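Local coordinates for ubiquitin-activating enzyme E1-like (Saccharomyces cerevisiae, PDB 3ONH), which activates the ubiquitin-like modifier SMT3 as the Uba2 subunit of a dimeric E1 enzyme, and is represented here by its ubiquitin-fold domain, at residues A[30-35]-A[106-111]; A[37-42]-A[74-79]. All coordinates share one frame; numbering follows the deposited sequence.

Interaction 1 (A[30-35]-A[106-111]); sequences REKYSY and LPDVEV
Tyr33 and Lys32, near the end of helix 22-33, reach the loop 106-111 through different torsions. Tyr33 sets CG anti to its own carbonyl carbon (chi1 -52°), whereas Lys32 carries CG anti to the backbone N and then bends at chi2 (80°). Chi1 puts Lys32 CG over the centre of one face of the Tyr33 ring, and the bend at chi2 turns the rest of the chain off toward the loop, where NZ forms a salt bridge with Asp108, 3.1 Å from OD1, meeting the carboxylate from above its plane. The two side chains cross at about a right angle.

Tyrosine suits its place because it is apolar along most of its length and polar at the tip. Its OH donates to Pro107 O at 2.6 Å, in the carbonyl plane and on a lone pair, which gives a loop carbonyl a partner from a buried side chain. The ring of Pro107 lies beside the same hydroxyl, CG being 3.3 Å from Tyr33 OH. Branched aliphatic residues fill in around the ring: Val111 CG2 is 3.9 Å from Tyr33 CD1, and Leu106 CD1 is 4.0 Å from Tyr33 CE2. The other methyl of Val111, CG1, packs 3.9 Å from Tyr35 OH.

Leu106 also rests on Leu28 and Ile29 of helix 22-33 and on Ile10 of strand 6-12. Tyr33 lies on Ile89 of strand 84-95, and Arg86 of that strand hydrogen-bonds to the carbonyls of Ser34 and Val111, so the turn after the helix and the loop are both tied to strand 84-95.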
loop_
_atom_site.group_PDB
_atom_site.type_symbol
_atom_site.label_atom_id
_atom_site.label_comp_id
_atom_site.label_asym_id
_atom_site.label_seq_id
_atom_site.Cartn_x
_atom_site.Cartn_y
_atom_site.Cartn_z
ATOM N N ARG A 30 -0.192 4.552 -5.390
ATOM C CA ARG A 30 0.668 5.047 -6.450
ATOM C C ARG A 30 0.374 6.508 -6.766
ATOM O O ARG A 30 1.279 7.330 -6.812
ATOM C CB ARG A 30 0.513 4.205 -7.713
ATOM C CG ARG A 30 1.390 4.664 -8.865
ATOM C CD ARG A 30 0.908 4.092 -10.185
ATOM N NE ARG A 30 1.205 2.671 -10.326
ATOM C CZ ARG A 30 0.292 1.732 -10.566
ATOM N NH1 ARG A 30 -0.990 2.060 -10.680
ATOM N NH2 ARG A 30 0.662 0.462 -10.687
ATOM N N GLU A 31 -0.892 6.839 -6.990
ATOM C CA GLU A 31 -1.238 8.207 -7.375
ATOM C C GLU A 31 -1.034 9.202 -6.232
ATOM O O GLU A 31 -0.531 10.303 -6.440
ATOM C CB GLU A 31 -2.673 8.276 -7.897
ATOM C CG GLU A 31 -2.952 7.324 -9.058
ATOM C CD GLU A 31 -2.755 7.973 -10.426
ATOM O OE1 GLU A 31 -2.905 7.266 -11.449
ATOM O OE2 GLU A 31 -2.460 9.190 -10.478
ATOM N N LYS A 32 -1.414 8.805 -5.024
ATOM C CA LYS A 32 -1.309 9.680 -3.860
ATOM C C LYS A 32 0.122 10.145 -3.600
ATOM O O LYS A 32 0.340 11.318 -3.291
ATOM C CB LYS A 32 -1.902 8.999 -2.620
ATOM C CG LYS A 32 -1.614 9.693 -1.297
ATOM C CD LYS A 32 -2.523 10.882 -1.048
ATOM C CE LYS A 32 -2.319 11.445 0.357
ATOM N NZ LYS A 32 -3.230 12.577 0.657
ATOM N N TYR A 33 1.094 9.245 -3.737
ATOM C CA TYR A 33 2.483 9.585 -3.417
ATOM C C TYR A 33 3.398 9.691 -4.639
ATOM O O TYR A 33 4.605 9.844 -4.497
ATOM C CB TYR A 33 3.072 8.602 -2.397
ATOM C CG TYR A 33 2.226 8.437 -1.163
ATOM C CD1 TYR A 33 2.172 9.430 -0.195
ATOM C CD2 TYR A 33 1.474 7.289 -0.965
ATOM C CE1 TYR A 33 1.385 9.281 0.931
ATOM C CE2 TYR A 33 0.696 7.131 0.161
ATOM C CZ TYR A 33 0.655 8.128 1.104
ATOM O OH TYR A 33 -0.130 7.970 2.218
ATOM N N SER A 34 2.821 9.598 -5.832
ATOM C CA SER A 34 3.557 9.810 -7.079
ATOM C C SER A 34 4.612 8.754 -7.352
ATOM O O SER A 34 5.762 9.074 -7.652
ATOM C CB SER A 34 4.182 11.202 -7.102
ATOM O OG SER A 34 3.182 12.172 -6.847
ATOM N N TYR A 35 4.224 7.493 -7.230
ATOM C CA TYR A 35 5.065 6.401 -7.690
ATOM C C TYR A 35 4.818 6.227 -9.181
ATOM O O TYR A 35 3.851 6.761 -9.713
ATOM C CB TYR A 35 4.748 5.108 -6.937
ATOM C CG TYR A 35 5.262 5.088 -5.521
ATOM C CD1 TYR A 35 6.559 4.684 -5.237
ATOM C CD2 TYR A 35 4.443 5.453 -4.467
ATOM C CE1 TYR A 35 7.034 4.663 -3.948
ATOM C CE2 TYR A 35 4.909 5.433 -3.169
ATOM C CZ TYR A 35 6.205 5.043 -2.919
ATOM O OH TYR A 35 6.670 5.027 -1.626
ATOM N N LEU A 106 -5.543 7.672 3.627
ATOM C CA LEU A 106 -4.096 7.569 3.498
ATOM C C LEU A 106 -3.401 8.761 4.144
ATOM O O LEU A 106 -3.853 9.894 4.031
ATOM C CB LEU A 106 -3.669 7.457 2.030
ATOM C CG LEU A 106 -4.044 6.189 1.254
ATOM C CD1 LEU A 106 -3.147 6.013 0.042
ATOM C CD2 LEU A 106 -3.947 4.976 2.132
ATOM N N PRO A 107 -2.278 8.504 4.817
ATOM C CA PRO A 107 -1.547 9.574 5.498
ATOM C C PRO A 107 -0.923 10.583 4.533
ATOM O O PRO A 107 -0.409 10.214 3.471
ATOM C CB PRO A 107 -0.447 8.815 6.241
ATOM C CG PRO A 107 -0.260 7.563 5.451
ATOM C CD PRO A 107 -1.647 7.191 5.017
ATOM N N ASP A 108 -0.961 11.853 4.910
ATOM C CA ASP A 108 -0.234 12.867 4.160
ATOM C C ASP A 108 1.227 12.867 4.578
ATOM O O ASP A 108 1.596 13.447 5.598
ATOM C CB ASP A 108 -0.883 14.239 4.310
ATOM C CG ASP A 108 -2.113 14.383 3.431
ATOM O OD1 ASP A 108 -1.970 14.876 2.293
ATOM O OD2 ASP A 108 -3.216 13.980 3.862
ATOM N N VAL A 109 2.041 12.175 3.782
ATOM C CA VAL A 109 3.462 11.990 4.048
ATOM C C VAL A 109 4.287 12.565 2.900
ATOM O O VAL A 109 3.832 12.609 1.758
ATOM C CB VAL A 109 3.811 10.492 4.174
ATOM C CG1 VAL A 109 5.308 10.306 4.358
ATOM C CG2 VAL A 109 3.042 9.855 5.309
ATOM N N GLU A 110 5.502 13.003 3.210
ATOM C CA GLU A 110 6.413 13.517 2.196
ATOM C C GLU A 110 7.272 12.387 1.654
ATOM O O GLU A 110 8.078 11.814 2.389
ATOM C CB GLU A 110 7.313 14.596 2.793
ATOM C CG GLU A 110 7.978 15.487 1.764
ATOM C CD GLU A 110 8.571 16.739 2.391
ATOM O OE1 GLU A 110 9.630 16.629 3.051
ATOM O OE2 GLU A 110 7.972 17.828 2.231
ATOM N N VAL A 111 7.083 12.062 0.375
ATOM C CA VAL A 111 7.830 10.990 -0.270
ATOM C C VAL A 111 8.632 11.555 -1.415
ATOM O O VAL A 111 8.102 11.806 -2.491
ATOM C CB VAL A 111 6.914 9.885 -0.813
ATOM C CG1 VAL A 111 7.747 8.771 -1.390
ATOM C CG2 VAL A 111 6.022 9.351 0.288
#

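Interaction 2 (A[37-42]-A[74-79]); sequences QDISLL and ILFSDE
Phe76 has Ser40 O over one face of its ring, 4.1 Å above the plane and displaced toward the rim, while Leu41 CD1 lies at the edge, 4.0 Å from Phe76 CD1. The Ile39 side chain crosses that of Phe76 at about a right angle and brings CG2 to 3.5 Å from Phe76 CZ. The ring also meets that of Tyr35, their planes inclined at about 60°, and touches Ile29 of helix 22-33. An alanine in place of Phe76 would probably open a gap between strand and helix, leaving Ile39, Leu41 and Tyr35 without the ring they pack on.

Leu41 and Ile39 suit the buried part of this face because their branched chains are wholly apolar and lie beside the ring; partly exposed Asp78, at its end, turns OD1 to Gly81 N. Leu41 CD2 and Ile74 CG2 are pressed together at 3.3 Å, tighter than usual for carbons. The opposite face bears Ser40, Leu42, Leu75 and Ser77, a mixture fitting partial exposure.

The backbones run antiparallel, at 166°. Ser40 with Ser77 and Leu42 with Leu75 are hydrogen-bonded pairs, each joined by two bonds; Ser77 N to Ser40 O is 2.8 Å. Leu41 with Phe76 is the non-hydrogen-bonded pair between them. Beyond the strand ends, Glu79 N donates to Asp38 O at 3.0 Å. With CG anti to the carbonyl carbon (chi1 -63°), Glu79 brings CG to 3.5 Å from Ser40 CB.

Helix 22-33 covers the apolar face, Val26 lying on Leu41, in the helix-on-sheet layout of the ubiquitin-like beta-grasp fold that gives this E1 domain its name.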
loop_
_atom_site.group_PDB
_atom_site.type_symbol
_atom_site.label_atom_id
_atom_site.label_comp_id
_atom_site.label_asym_id
_atom_site.label_seq_id
_atom_site.Cartn_x
_atom_site.Cartn_y
_atom_site.Cartn_z
ATOM N N GLN A 37 4.478 3.572 -12.751
ATOM C CA GLN A 37 3.561 2.476 -13.032
ATOM C C GLN A 37 4.048 1.153 -12.461
ATOM O O GLN A 37 3.293 0.430 -11.824
ATOM C CB GLN A 37 3.317 2.359 -14.528
ATOM C CG GLN A 37 2.863 3.661 -15.124
ATOM C CD GLN A 37 1.883 4.402 -14.224
ATOM O OE1 GLN A 37 0.667 4.262 -14.360
ATOM N NE2 GLN A 37 2.412 5.198 -13.299
ATOM N N ASP A 38 5.313 0.840 -12.693
ATOM C CA ASP A 38 5.889 -0.391 -12.180
ATOM C C ASP A 38 6.216 -0.252 -10.706
ATOM O O ASP A 38 7.095 0.519 -10.330
ATOM C CB ASP A 38 7.152 -0.760 -12.941
ATOM C CG ASP A 38 6.890 -1.092 -14.389
ATOM O OD1 ASP A 38 5.718 -1.337 -14.738
ATOM O OD2 ASP A 38 7.863 -1.115 -15.180
ATOM N N ILE A 39 5.529 -1.036 -9.886
ATOM C CA ILE A 39 5.612 -0.908 -8.444
ATOM C C ILE A 39 5.716 -2.275 -7.773
ATOM O O ILE A 39 5.496 -3.312 -8.406
ATOM C CB ILE A 39 4.374 -0.162 -7.915
ATOM C CG1 ILE A 39 4.802 1.085 -7.162
ATOM C CG2 ILE A 39 3.457 -1.082 -7.104
ATOM C CD1 ILE A 39 5.534 2.056 -8.031
ATOM N N SER A 40 6.066 -2.265 -6.491
ATOM C CA SER A 40 6.080 -3.479 -5.681
ATOM C C SER A 40 5.315 -3.236 -4.390
ATOM O O SER A 40 5.533 -2.233 -3.721
ATOM C CB SER A 40 7.518 -3.883 -5.344
ATOM O OG SER A 40 7.671 -5.288 -5.404
ATOM N N LEU A 41 4.418 -4.157 -4.051
ATOM C CA LEU A 41 3.671 -4.103 -2.796
ATOM C C LEU A 41 3.898 -5.387 -2.013
ATOM O O LEU A 41 3.490 -6.469 -2.428
ATOM C CB LEU A 41 2.179 -3.895 -3.055
ATOM C CG LEU A 41 1.322 -3.459 -1.859
ATOM C CD1 LEU A 41 -0.001 -2.886 -2.331
ATOM C CD2 LEU A 41 1.081 -4.603 -0.889
ATOM N N LEU A 42 4.552 -5.249 -0.870
ATOM C CA LEU A 42 4.919 -6.380 -0.041
ATOM C C LEU A 42 4.272 -6.257 1.341
ATOM O O LEU A 42 4.152 -5.160 1.878
ATOM C CB LEU A 42 6.439 -6.415 0.098
ATOM C CG LEU A 42 7.070 -7.446 1.026
ATOM C CD1 LEU A 42 7.317 -8.741 0.289
ATOM C CD2 LEU A 42 8.374 -6.902 1.574
ATOM N N ILE A 74 2.600 -2.591 5.216
ATOM C CA ILE A 74 2.813 -2.766 3.789
ATOM C C ILE A 74 3.992 -1.928 3.336
ATOM O O ILE A 74 4.124 -0.778 3.737
ATOM C CB ILE A 74 1.567 -2.352 2.990
ATOM C CG1 ILE A 74 0.396 -3.251 3.360
ATOM C CG2 ILE A 74 1.837 -2.439 1.508
ATOM C CD1 ILE A 74 0.756 -4.700 3.383
ATOM N N LEU A 75 4.861 -2.513 2.517
ATOM C CA LEU A 75 5.977 -1.781 1.937
ATOM C C LEU A 75 5.735 -1.572 0.448
ATOM O O LEU A 75 5.609 -2.527 -0.309
ATOM C CB LEU A 75 7.294 -2.524 2.153
ATOM C CG LEU A 75 8.518 -1.849 1.547
ATOM C CD1 LEU A 75 8.897 -0.610 2.342
ATOM C CD2 LEU A 75 9.675 -2.816 1.496
ATOM N N PHE A 76 5.683 -0.315 0.030
ATOM C CA PHE A 76 5.304 0.025 -1.329
ATOM C C PHE A 76 6.495 0.666 -2.016
ATOM O O PHE A 76 6.932 1.742 -1.611
ATOM C CB PHE A 76 4.136 1.003 -1.287
ATOM C CG PHE A 76 3.374 1.099 -2.570
ATOM C CD1 PHE A 76 2.217 0.360 -2.760
ATOM C CD2 PHE A 76 3.800 1.939 -3.580
ATOM C CE1 PHE A 76 1.501 0.450 -3.941
ATOM C CE2 PHE A 76 3.090 2.034 -4.761
ATOM C CZ PHE A 76 1.941 1.287 -4.944
ATOM N N SER A 77 7.019 0.004 -3.045
ATOM C CA SER A 77 8.272 0.401 -3.665
ATOM C C SER A 77 8.184 0.744 -5.153
ATOM O O SER A 77 7.291 0.286 -5.865
ATOM C CB SER A 77 9.316 -0.703 -3.486
ATOM O OG SER A 77 9.551 -0.976 -2.122
ATOM N N ASP A 78 9.153 1.540 -5.601
ATOM C CA ASP A 78 9.321 1.937 -7.000
ATOM C C ASP A 78 10.193 0.915 -7.732
ATOM O O ASP A 78 11.339 0.673 -7.350
ATOM C CB ASP A 78 9.949 3.346 -7.044
ATOM C CG ASP A 78 10.479 3.744 -8.426
ATOM O OD1 ASP A 78 10.857 2.865 -9.228
ATOM O OD2 ASP A 78 10.543 4.964 -8.698
ATOM N N GLU A 79 9.657 0.310 -8.785
ATOM C CA GLU A 79 10.384 -0.759 -9.471
ATOM C C GLU A 79 10.783 -0.404 -10.894
ATOM O O GLU A 79 11.349 -1.227 -11.608
ATOM C CB GLU A 79 9.575 -2.058 -9.472
ATOM C CG GLU A 79 9.303 -2.627 -8.089
ATOM C CD GLU A 79 10.567 -3.087 -7.387
ATOM O OE1 GLU A 79 11.577 -3.340 -8.076
ATOM O OE2 GLU A 79 10.552 -3.202 -6.144
HETATM O O HOH W 1 10.671 -2.592 -14.157
#

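How the interactions relate
The centres of interactions 1 and 2 lie about 12 Å apart, on neighbouring parts of one small domain. Along the chain, interaction 2 is nested within the loop that interaction 1 closes: helix 22-33 is followed, after a short loop, by strand 39-43; strand 73-78 comes later, after strand 48-52, and the loop 106-111 comes after strand 84-95. The two also touch, through probable hydrogen bonds from Arg30 NH2 to Gln37 O and between Tyr35 OH and Phe76 O. One contact ties the helix end to the late loop and the other pairs two strands beneath the helix, within the domain through which Uba2 engages the E2 enzyme Ubc9.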